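Local coordinates for HpcH/HpaI aldolase/citrate lyase family protein (Burkholderia cenocepacia, PDB 4MF4), which is of unknown function but belongs to the HpcH/HpaI aldolase/citrate lyase family and folds as a TIM barrel that assembles into a hexamer, at residues I109-P112 and D113-A116; F124-P127 and E128-D131; A235-Q238 and Y239-G243; T260-A263 and L264-R268. All coordinates share one frame; numbering follows the deposited sequence.

How the contacts relate
The chain is a closed barrel of eight parallel strands, and the four contacts are local arrangements along it. Contact 1 starts helix 112-121, after strand 103-106. Contact 2 is a loop past the end of that same helix; the centres of contacts 1 and 2 lie 19 Å apart. Contact 3 ends helix 233-242. Contact 4 lies on the last helix, 252-268, its centre 33 Å from the chain centre. Contacts 2 and 4 lie on opposite sides of that centre, 56 Å between their own centres. Contacts 3 and 4 are about 17 Å apart at their nearest atoms, and both touch the third subunit. Contact 2 instead meets the second subunit.

Contact 1 (I109-P112 and D113-A116); sequences IETP and DDAA
Thr-111 and Asp-114 hold each other at the start of helix 112-121. Asp-114 N donates to Thr-111 OG1 at 3.0 Å, a nearly straight bond of 165°. In return, Asp-114 OD2 receives the backbone N-H of Thr-111, but this bond is weak, 3.4 Å from Thr-111 N to Asp-114 OD2. Together they make a capping box, with Thr-111 as the N-cap. Thr-111 OG1 sits between its own N and carbonyl carbon (chi1 63°), and this turns the hydroxyl oxygen to the helix end.

Asp-114 OD2 has a better second donor. Glu-110 N donates to Asp-114 OD2 at 3.1 Å, on the anti lone pair of that oxygen. One carboxylate oxygen thus accepts from two successive backbone N-H groups, from Glu-110 well and from Thr-111 only weakly. The first helical backbone bonds follow behind the cap: Ala-115 N to Thr-111 O at 3.2 Å, and Ala-116 N to Pro-112 O at 2.9 Å. Ile-109 closes the apolar side, with CG2 4.0 Å from Ala-115 CB and CD1 alongside the Asp-114 backbone.

Further out, Glu-110 OE2 forms a salt bridge with Arg-169, and Arg-88 makes a long, weak ion pair with Asp-114 OD1. Pro-112 and Ala-115 pack against helix 174-178.

The negative charge of Asp-114 at the N-terminus of a helix is probably stabilised by the helix dipole and by the N-H groups it accepts.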
loop_
_atom_site.group_PDB
_atom_site.type_symbol
_atom_site.label_atom_id
_atom_site.label_comp_id
_atom_site.label_asym_id
_atom_site.label_seq_id
_atom_site.Cartn_x
_atom_site.Cartn_y
_atom_site.Cartn_z
ATOM N N ILE A 109 -20.352 -25.207 -0.119
ATOM C CA ILE A 109 -20.381 -26.371 0.785
ATOM C C ILE A 109 -21.445 -27.319 0.215
ATOM O O ILE A 109 -22.617 -26.948 0.156
ATOM C CB ILE A 109 -20.742 -25.974 2.234
ATOM C CG1 ILE A 109 -19.640 -25.114 2.873
ATOM C CG2 ILE A 109 -21.044 -27.200 3.082
ATOM C CD1 ILE A 109 -18.331 -25.813 3.147
ATOM N N GLU A 110 -21.045 -28.522 -0.182
ATOM C CA GLU A 110 -21.956 -29.425 -0.882
ATOM C C GLU A 110 -22.292 -30.722 -0.186
ATOM O O GLU A 110 -23.265 -31.378 -0.559
ATOM C CB GLU A 110 -21.350 -29.758 -2.222
ATOM C CG GLU A 110 -21.026 -28.513 -3.006
ATOM C CD GLU A 110 -20.729 -28.842 -4.447
ATOM O OE1 GLU A 110 -21.561 -28.548 -5.317
ATOM O OE2 GLU A 110 -19.665 -29.453 -4.685
ATOM N N THR A 111 -21.479 -31.122 0.792
ATOM C CA THR A 111 -21.709 -32.359 1.523
ATOM C C THR A 111 -21.535 -32.160 3.022
ATOM O O THR A 111 -20.925 -31.210 3.453
ATOM C CB THR A 111 -20.701 -33.432 1.083
ATOM O OG1 THR A 111 -19.385 -32.994 1.420
ATOM C CG2 THR A 111 -20.767 -33.661 -0.456
ATOM N N PRO A 112 -22.060 -33.087 3.826
ATOM C CA PRO A 112 -21.846 -32.906 5.222
ATOM C C PRO A 112 -20.357 -33.067 5.551
ATOM O O PRO A 112 -19.914 -32.437 6.469
ATOM C CB PRO A 112 -22.720 -33.994 5.874
ATOM C CG PRO A 112 -23.083 -34.937 4.797
ATOM C CD PRO A 112 -23.046 -34.139 3.533
ATOM N N ASP A 113 -19.600 -33.861 4.791
ATOM C CA ASP A 113 -18.110 -33.897 4.970
ATOM C C ASP A 113 -17.450 -32.553 4.744
ATOM O O ASP A 113 -16.617 -32.188 5.511
ATOM C CB ASP A 113 -17.420 -34.962 4.105
ATOM C CG ASP A 113 -17.619 -36.350 4.657
ATOM O OD1 ASP A 113 -18.250 -36.462 5.729
ATOM O OD2 ASP A 113 -17.154 -37.337 4.040
ATOM N N ASP A 114 -17.842 -31.818 3.719
ATOM C CA ASP A 114 -17.342 -30.468 3.521
ATOM C C ASP A 114 -17.623 -29.576 4.744
ATOM O O ASP A 114 -16.786 -28.818 5.161
ATOM C CB ASP A 114 -18.053 -29.784 2.319
ATOM C CG ASP A 114 -17.690 -30.384 0.952
ATOM O OD1 ASP A 114 -16.751 -31.188 0.844
ATOM O OD2 ASP A 114 -18.397 -30.063 -0.007
ATOM N N ALA A 115 -18.855 -29.618 5.239
ATOM C CA ALA A 115 -19.293 -28.794 6.375
ATOM C C ALA A 115 -18.505 -29.147 7.638
ATOM O O ALA A 115 -17.990 -28.257 8.329
ATOM C CB ALA A 115 -20.795 -28.994 6.617
ATOM N N ALA A 116 -18.398 -30.446 7.922
ATOM C CA ALA A 116 -17.584 -30.927 9.056
ATOM C C ALA A 116 -16.108 -30.486 8.944
ATOM O O ALA A 116 -15.512 -30.101 9.925
ATOM C CB ALA A 116 -17.654 -32.450 9.150
#

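Contact 2 (F124-P127 and E128-D131)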
loop_
_atom_site.group_PDB
_atom_site.type_symbol
_atom_site.label_atom_id
_atom_site.label_comp_id
_atom_site.label_asym_id
_atom_site.label_seq_id
_atom_site.Cartn_x
_atom_site.Cartn_y
_atom_site.Cartn_z
ATOM N N PHE A 124 -9.590 -25.252 17.704
ATOM C CA PHE A 124 -8.469 -25.810 18.427
ATOM C C PHE A 124 -8.797 -27.224 18.929
ATOM O O PHE A 124 -9.892 -27.455 19.437
ATOM C CB PHE A 124 -8.166 -24.942 19.620
ATOM C CG PHE A 124 -7.591 -23.597 19.269
ATOM C CD1 PHE A 124 -6.572 -23.484 18.360
ATOM C CD2 PHE A 124 -8.058 -22.453 19.912
ATOM C CE1 PHE A 124 -6.018 -22.243 18.079
ATOM C CE2 PHE A 124 -7.523 -21.225 19.641
ATOM C CZ PHE A 124 -6.510 -21.107 18.709
ATOM N N PRO A 125 -7.851 -28.166 18.803
ATOM C CA PRO A 125 -8.143 -29.498 19.366
ATOM C C PRO A 125 -8.459 -29.427 20.878
ATOM O O PRO A 125 -7.711 -28.836 21.647
ATOM C CB PRO A 125 -6.868 -30.303 19.099
ATOM C CG PRO A 125 -5.966 -29.454 18.296
ATOM C CD PRO A 125 -6.496 -28.055 18.246
ATOM N N SER A 126 -9.566 -30.014 21.287
ATOM C CA SER A 126 -10.026 -29.895 22.654
ATOM C C SER A 126 -11.033 -31.004 22.955
ATOM O O SER A 126 -11.448 -31.733 22.043
ATOM C CB SER A 126 -10.691 -28.548 22.761
ATOM O OG SER A 126 -11.770 -28.498 21.845
ATOM N N PRO A 127 -11.460 -31.132 24.215
ATOM C CA PRO A 127 -12.426 -32.207 24.512
ATOM C C PRO A 127 -13.722 -32.159 23.692
ATOM O O PRO A 127 -14.269 -33.188 23.345
ATOM C CB PRO A 127 -12.734 -31.995 25.997
ATOM C CG PRO A 127 -11.493 -31.368 26.562
ATOM C CD PRO A 127 -10.883 -30.545 25.445
ATOM N N GLU A 128 -14.209 -30.966 23.407
ATOM C CA GLU A 128 -15.431 -30.807 22.656
ATOM C C GLU A 128 -15.152 -30.934 21.147
ATOM O O GLU A 128 -16.033 -31.318 20.383
ATOM C CB GLU A 128 -16.135 -29.491 23.020
ATOM C CG GLU A 128 -15.647 -28.232 22.299
ATOM C CD GLU A 128 -14.375 -27.619 22.882
ATOM O OE1 GLU A 128 -13.782 -28.203 23.848
ATOM O OE2 GLU A 128 -13.978 -26.537 22.356
ATOM N N SER A 129 -13.935 -30.627 20.720
ATOM C CA SER A 129 -13.555 -30.779 19.314
ATOM C C SER A 129 -12.236 -31.493 19.214
ATOM O O SER A 129 -11.226 -30.886 18.841
ATOM C CB SER A 129 -13.459 -29.403 18.632
ATOM O OG SER A 129 -14.683 -28.696 18.706
ATOM N N PRO A 130 -12.202 -32.799 19.570
ATOM C CA PRO A 130 -10.927 -33.496 19.595
ATOM C C PRO A 130 -10.230 -33.585 18.226
ATOM O O PRO A 130 -9.017 -33.725 18.164
ATOM C CB PRO A 130 -11.321 -34.902 20.094
ATOM C CG PRO A 130 -12.743 -35.051 19.653
ATOM C CD PRO A 130 -13.316 -33.695 19.932
ATOM N N ASP A 131 -11.002 -33.526 17.145
ATOM C CA ASP A 131 -10.412 -33.519 15.821
ATOM C C ASP A 131 -10.126 -32.095 15.276
ATOM O O ASP A 131 -9.999 -31.924 14.077
ATOM C CB ASP A 131 -11.288 -34.294 14.842
ATOM C CG ASP A 131 -12.660 -33.673 14.648
ATOM O OD1 ASP A 131 -13.024 -32.692 15.321
ATOM O OD2 ASP A 131 -13.400 -34.193 13.806
#
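The carboxylate of Glu-128 presents one face to Ser-126. Ser-126 OG lies above the carboxylate plane, not in it, almost equally far from Glu-128 OE1 (2.9 Å) and Glu-128 OE2 (3.0 Å). The Glu-128 chain folds back to reach this place, bent at chi2 (-81°). Glu-128 OE2 has its firm partner outside the loop: it accepts from Asn-156 ND2. The Pro-127 ring comes near the other carboxylate oxygen, with CD 4.1 Å from Glu-128 OE1.

The second flat group is the Ser-129 carbonyl. Ser-126 N donates to Ser-129 O at 3.1 Å, but from above the carbonyl plane, 69° out of it. Pro-125 CA makes a CA-H...O contact with Ser-129 O at 3.4 Å. On the return path, Ser-129 N donates to Ser-126 OG at 3.2 Å. The two serines thus close a tight turn within the long connection from helix 112-121 to helix 151-154.

Phe-124 and Pro-125 lead into the loop and pack on Leu-200 and Ala-195 of the second subunit.

Pro-125, Pro-127 and Pro-130 bring no backbone N-H. The turn therefore relies on the N-H groups of Ser-126 and Ser-129, with the Ser-126 hydroxyl oxygen as an acceptor in the middle.

Contact 3 (A235-Q238 and Y239-G243)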
loop_
_atom_site.group_PDB
_atom_site.type_symbol
_atom_site.label_atom_id
_atom_site.label_comp_id
_atom_site.label_asym_id
_atom_site.label_seq_id
_atom_site.Cartn_x
_atom_site.Cartn_y
_atom_site.Cartn_z
ATOM N N ALA A 235 -37.350 -8.117 -2.109
ATOM C CA ALA A 235 -36.818 -9.450 -1.863
ATOM C C ALA A 235 -36.495 -9.673 -0.388
ATOM O O ALA A 235 -36.979 -10.639 0.192
ATOM C CB ALA A 235 -35.588 -9.717 -2.714
ATOM N N ALA A 236 -35.709 -8.774 0.226
ATOM C CA ALA A 236 -35.384 -8.898 1.642
ATOM C C ALA A 236 -36.629 -9.046 2.522
ATOM O O ALA A 236 -36.643 -9.888 3.452
ATOM C CB ALA A 236 -34.525 -7.738 2.128
ATOM N N ARG A 237 -37.659 -8.255 2.241
ATOM C CA ARG A 237 -38.934 -8.356 2.993
ATOM C C ARG A 237 -39.634 -9.688 2.730
ATOM O O ARG A 237 -40.149 -10.284 3.659
ATOM C CB ARG A 237 -39.910 -7.200 2.677
ATOM C CG ARG A 237 -39.399 -5.832 3.129
ATOM C CD ARG A 237 -40.332 -4.684 2.723
ATOM N NE ARG A 237 -41.621 -4.845 3.379
ATOM C CZ ARG A 237 -41.853 -4.577 4.667
ATOM N NH1 ARG A 237 -40.894 -4.094 5.467
ATOM N NH2 ARG A 237 -43.078 -4.776 5.171
ATOM N N GLN A 238 -39.637 -10.171 1.494
ATOM C CA GLN A 238 -40.235 -11.484 1.217
ATOM C C GLN A 238 -39.491 -12.537 2.027
ATOM O O GLN A 238 -40.109 -13.444 2.627
ATOM C CB GLN A 238 -40.164 -11.894 -0.250
ATOM C CG GLN A 238 -40.843 -10.967 -1.241
ATOM C CD GLN A 238 -40.465 -11.261 -2.696
ATOM O OE1 GLN A 238 -39.410 -11.822 -2.997
ATOM N NE2 GLN A 238 -41.341 -10.877 -3.607
ATOM N N TYR A 239 -38.159 -12.437 2.041
ATOM C CA TYR A 239 -37.378 -13.417 2.775
ATOM C C TYR A 239 -37.624 -13.316 4.290
ATOM O O TYR A 239 -37.793 -14.332 4.990
ATOM C CB TYR A 239 -35.907 -13.299 2.396
ATOM C CG TYR A 239 -35.573 -13.445 0.929
ATOM C CD1 TYR A 239 -36.291 -14.284 0.073
ATOM C CD2 TYR A 239 -34.462 -12.782 0.399
ATOM C CE1 TYR A 239 -35.944 -14.394 -1.289
ATOM C CE2 TYR A 239 -34.100 -12.901 -0.941
ATOM C CZ TYR A 239 -34.834 -13.703 -1.778
ATOM O OH TYR A 239 -34.414 -13.778 -3.098
ATOM N N ARG A 240 -37.668 -12.103 4.820
ATOM C CA ARG A 240 -38.041 -11.939 6.225
ATOM C C ARG A 240 -39.389 -12.630 6.533
ATOM O O ARG A 240 -39.523 -13.344 7.532
ATOM C CB ARG A 240 -38.139 -10.468 6.603
ATOM C CG ARG A 240 -38.670 -10.239 8.009
ATOM C CD ARG A 240 -38.822 -8.768 8.363
ATOM N NE ARG A 240 -39.921 -8.128 7.640
ATOM C CZ ARG A 240 -40.582 -7.046 8.047
ATOM N NH1 ARG A 240 -40.294 -6.441 9.205
ATOM N NH2 ARG A 240 -41.559 -6.568 7.278
ATOM N N GLU A 241 -40.368 -12.389 5.680
ATOM C CA GLU A 241 -41.729 -12.949 5.857
ATOM C C GLU A 241 -41.725 -14.488 5.787
ATOM O O GLU A 241 -42.472 -15.161 6.489
ATOM C CB GLU A 241 -42.679 -12.350 4.803
ATOM C CG GLU A 241 -43.324 -11.042 5.247
ATOM C CD GLU A 241 -43.279 -9.943 4.201
ATOM O OE1 GLU A 241 -43.542 -10.233 3.009
ATOM O OE2 GLU A 241 -42.975 -8.775 4.574
ATOM N N ALA A 242 -40.856 -15.044 4.954
ATOM C CA ALA A 242 -40.761 -16.480 4.814
ATOM C C ALA A 242 -40.039 -17.172 5.977
ATOM O O ALA A 242 -40.152 -18.376 6.125
ATOM C CB ALA A 242 -40.104 -16.856 3.474
ATOM N N GLY A 243 -39.286 -16.433 6.782
ATOM C CA GLY A 243 -38.626 -16.997 7.949
ATOM C C GLY A 243 -37.107 -17.088 7.901
ATOM O O GLY A 243 -36.498 -17.680 8.777
#
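The last two turns of helix 233-242 carry this contact, and Arg-237 and Arg-240 run side by side on the flank that meets the third subunit. Both chains bend at chi3 and point the same way. Arg-240 NH2 comes over one face of the Arg-237 guanidinium, 3.1 Å from Arg-237 NH1, and the two planes are 61° apart. The closeness is probably tolerated because Arg-237 NH1 and Arg-240 NH2 both donate to Ser-269 O of the third subunit. Ser-269 is the last residue of its chain, and a negative charge there would probably offset the two positive ones. Glu-241 adds an opposite charge nearby. Its OE2 makes a long salt bridge to Arg-240 NH2 at 3.8 Å, and lies well out of the Arg-237 plane.

The helix is the crossover of the beta-alpha-beta unit that joins strands 225-230 and 246-251 of the TIM barrel. Tyr-239 faces strand 225-230, where it touches Ile-228 and Ala-230. Ala-235 O lies 3.2 Å above one face of the Tyr-239 ring, offset toward the rim, while Ala-235 CB touches Tyr-239 CE2 at 3.9 Å. The same Ala-235 O accepts from Tyr-239 N at 2.8 Å. An edge-to-face stack with Tyr-244 also meets the Tyr-239 ring.

Gly-243 ends the helix in a Schellman motif, with positive phi (111°). Its N bonds to Arg-240 O at 3.2 Å and, weakly, to Tyr-239 O.

Contact 4 (T260-A263 and L264-R268)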
loop_
_atom_site.group_PDB
_atom_site.type_symbol
_atom_site.label_atom_id
_atom_site.label_comp_id
_atom_site.label_asym_id
_atom_site.label_seq_id
_atom_site.Cartn_x
_atom_site.Cartn_y
_atom_site.Cartn_z
ATOM N N THR A 260 -26.613 7.211 -6.097
ATOM C CA THR A 260 -26.017 8.293 -6.918
ATOM C C THR A 260 -26.723 8.427 -8.256
ATOM O O THR A 260 -26.976 9.516 -8.709
ATOM C CB THR A 260 -24.464 8.145 -7.134
ATOM O OG1 THR A 260 -24.137 6.875 -7.714
ATOM C CG2 THR A 260 -23.748 8.266 -5.807
ATOM N N ARG A 261 -27.063 7.314 -8.909
ATOM C CA ARG A 261 -27.761 7.428 -10.157
ATOM C C ARG A 261 -29.193 8.058 -9.973
ATOM O O ARG A 261 -29.612 8.924 -10.753
ATOM C CB ARG A 261 -27.840 6.063 -10.840
ATOM C CG ARG A 261 -26.521 5.573 -11.412
ATOM C CD ARG A 261 -26.728 4.333 -12.296
ATOM N NE ARG A 261 -27.288 4.772 -13.573
ATOM C CZ ARG A 261 -28.553 4.624 -13.952
ATOM N NH1 ARG A 261 -29.429 3.963 -13.189
ATOM N NH2 ARG A 261 -28.951 5.119 -15.132
ATOM N N GLN A 262 -29.877 7.648 -8.912
ATOM C CA GLN A 262 -31.194 8.195 -8.556
ATOM C C GLN A 262 -31.143 9.712 -8.285
ATOM O O GLN A 262 -31.961 10.482 -8.789
ATOM C CB GLN A 262 -31.797 7.419 -7.360
ATOM C CG GLN A 262 -33.128 7.929 -6.841
ATOM C CD GLN A 262 -34.262 7.874 -7.866
ATOM O OE1 GLN A 262 -34.250 7.058 -8.791
ATOM N NE2 GLN A 262 -35.268 8.709 -7.673
ATOM N N ALA A 263 -30.151 10.136 -7.531
ATOM C CA ALA A 263 -29.974 11.564 -7.239
ATOM C C ALA A 263 -29.774 12.428 -8.504
ATOM O O ALA A 263 -30.428 13.491 -8.682
ATOM C CB ALA A 263 -28.846 11.734 -6.263
ATOM N N LEU A 264 -28.965 11.930 -9.424
ATOM C CA LEU A 264 -28.731 12.607 -10.703
ATOM C C LEU A 264 -30.033 12.773 -11.487
ATOM O O LEU A 264 -30.348 13.871 -11.982
ATOM C CB LEU A 264 -27.739 11.815 -11.556
ATOM C CG LEU A 264 -27.275 12.511 -12.815
ATOM C CD1 LEU A 264 -26.791 13.914 -12.493
ATOM C CD2 LEU A 264 -26.186 11.685 -13.471
ATOM N N GLN A 265 -30.802 11.699 -11.571
ATOM C CA GLN A 265 -32.080 11.766 -12.241
ATOM C C GLN A 265 -33.008 12.794 -11.593
ATOM O O GLN A 265 -33.705 13.523 -12.283
ATOM C CB GLN A 265 -32.764 10.417 -12.233
ATOM C CG GLN A 265 -34.157 10.493 -12.863
ATOM C CD GLN A 265 -34.797 9.134 -12.956
ATOM O OE1 GLN A 265 -35.228 8.560 -11.952
ATOM N NE2 GLN A 265 -34.839 8.594 -14.162
ATOM N N GLU A 266 -33.066 12.792 -10.273
ATOM C CA GLU A 266 -33.931 13.720 -9.557
ATOM C C GLU A 266 -33.553 15.176 -9.781
ATOM O O GLU A 266 -34.410 16.038 -9.923
ATOM C CB GLU A 266 -33.909 13.427 -8.066
ATOM C CG GLU A 266 -34.821 12.275 -7.679
ATOM C CD GLU A 266 -34.677 11.931 -6.216
ATOM O OE1 GLU A 266 -34.338 12.859 -5.446
ATOM O OE2 GLU A 266 -34.901 10.758 -5.839
ATOM N N VAL A 267 -32.264 15.448 -9.797
ATOM C CA VAL A 267 -31.792 16.797 -9.956
ATOM C C VAL A 267 -32.044 17.302 -11.380
ATOM O O VAL A 267 -32.282 18.484 -11.568
ATOM C CB VAL A 267 -30.293 16.874 -9.623
ATOM C CG1 VAL A 267 -29.673 18.144 -10.137
ATOM C CG2 VAL A 267 -30.082 16.752 -8.119
ATOM N N ARG A 268 -31.967 16.402 -12.353
ATOM C CA ARG A 268 -32.224 16.712 -13.766
ATOM C C ARG A 268 -33.677 16.772 -14.198
ATOM O O ARG A 268 -33.968 17.295 -15.261
ATOM C CB ARG A 268 -31.635 15.627 -14.632
ATOM C CG ARG A 268 -30.223 15.860 -15.020
ATOM C CD ARG A 268 -29.769 14.604 -15.700
ATOM N NE ARG A 268 -28.421 14.766 -16.172
ATOM C CZ ARG A 268 -27.631 13.757 -16.508
ATOM N NH1 ARG A 268 -28.075 12.500 -16.433
ATOM N NH2 ARG A 268 -26.394 14.013 -16.918
#
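Gln-262 and Glu-266, one turn apart on helix 252-268, are joined by a side-chain hydrogen bond. Gln-262 NE2 donates to Glu-266 OE2 at 2.8 Å, nearly straight at 165°. The acceptor lies in the amide plane of Gln-262, and OE2 uses its anti lone pair. The two flat groups are turned 68° against each other. Gln-262 starts with CG opposite its backbone N (chi1 177°) and then bends at chi2, which swings the amide along the helix to Glu-266. Gln-265 passes beside it, its amide almost perpendicular to that of Gln-262.

Backbone bonds of the i to i+4 kind run beneath. Leu-264 N donates to Thr-260 O, Gln-265 N to Arg-261 O, and Glu-266 N to Gln-262 O. Val-267 N donates to Ala-263 O at 2.9 Å. Thr-260 OG1 turns back to Leu-256 O.

Across the interface Ala-263 packs on Trp-255, Leu-264 on Gly-47 and Val-267 on Tyr-28, all three of the third subunit. Inside segment 264-268, Leu-264 CG sits 3.7 Å above one face of the Arg-268 guanidinium, offset toward the rim.

Polar contacts add to this interface. Thr-260 O accepts from Tyr-48 OH of the third subunit, and Glu-266 OE1 pairs with Thr-233 OG1 of that subunit. Each Glu-266 carboxylate oxygen thus has a partner, one within the helix and one across the interface, so the group is probably held in place.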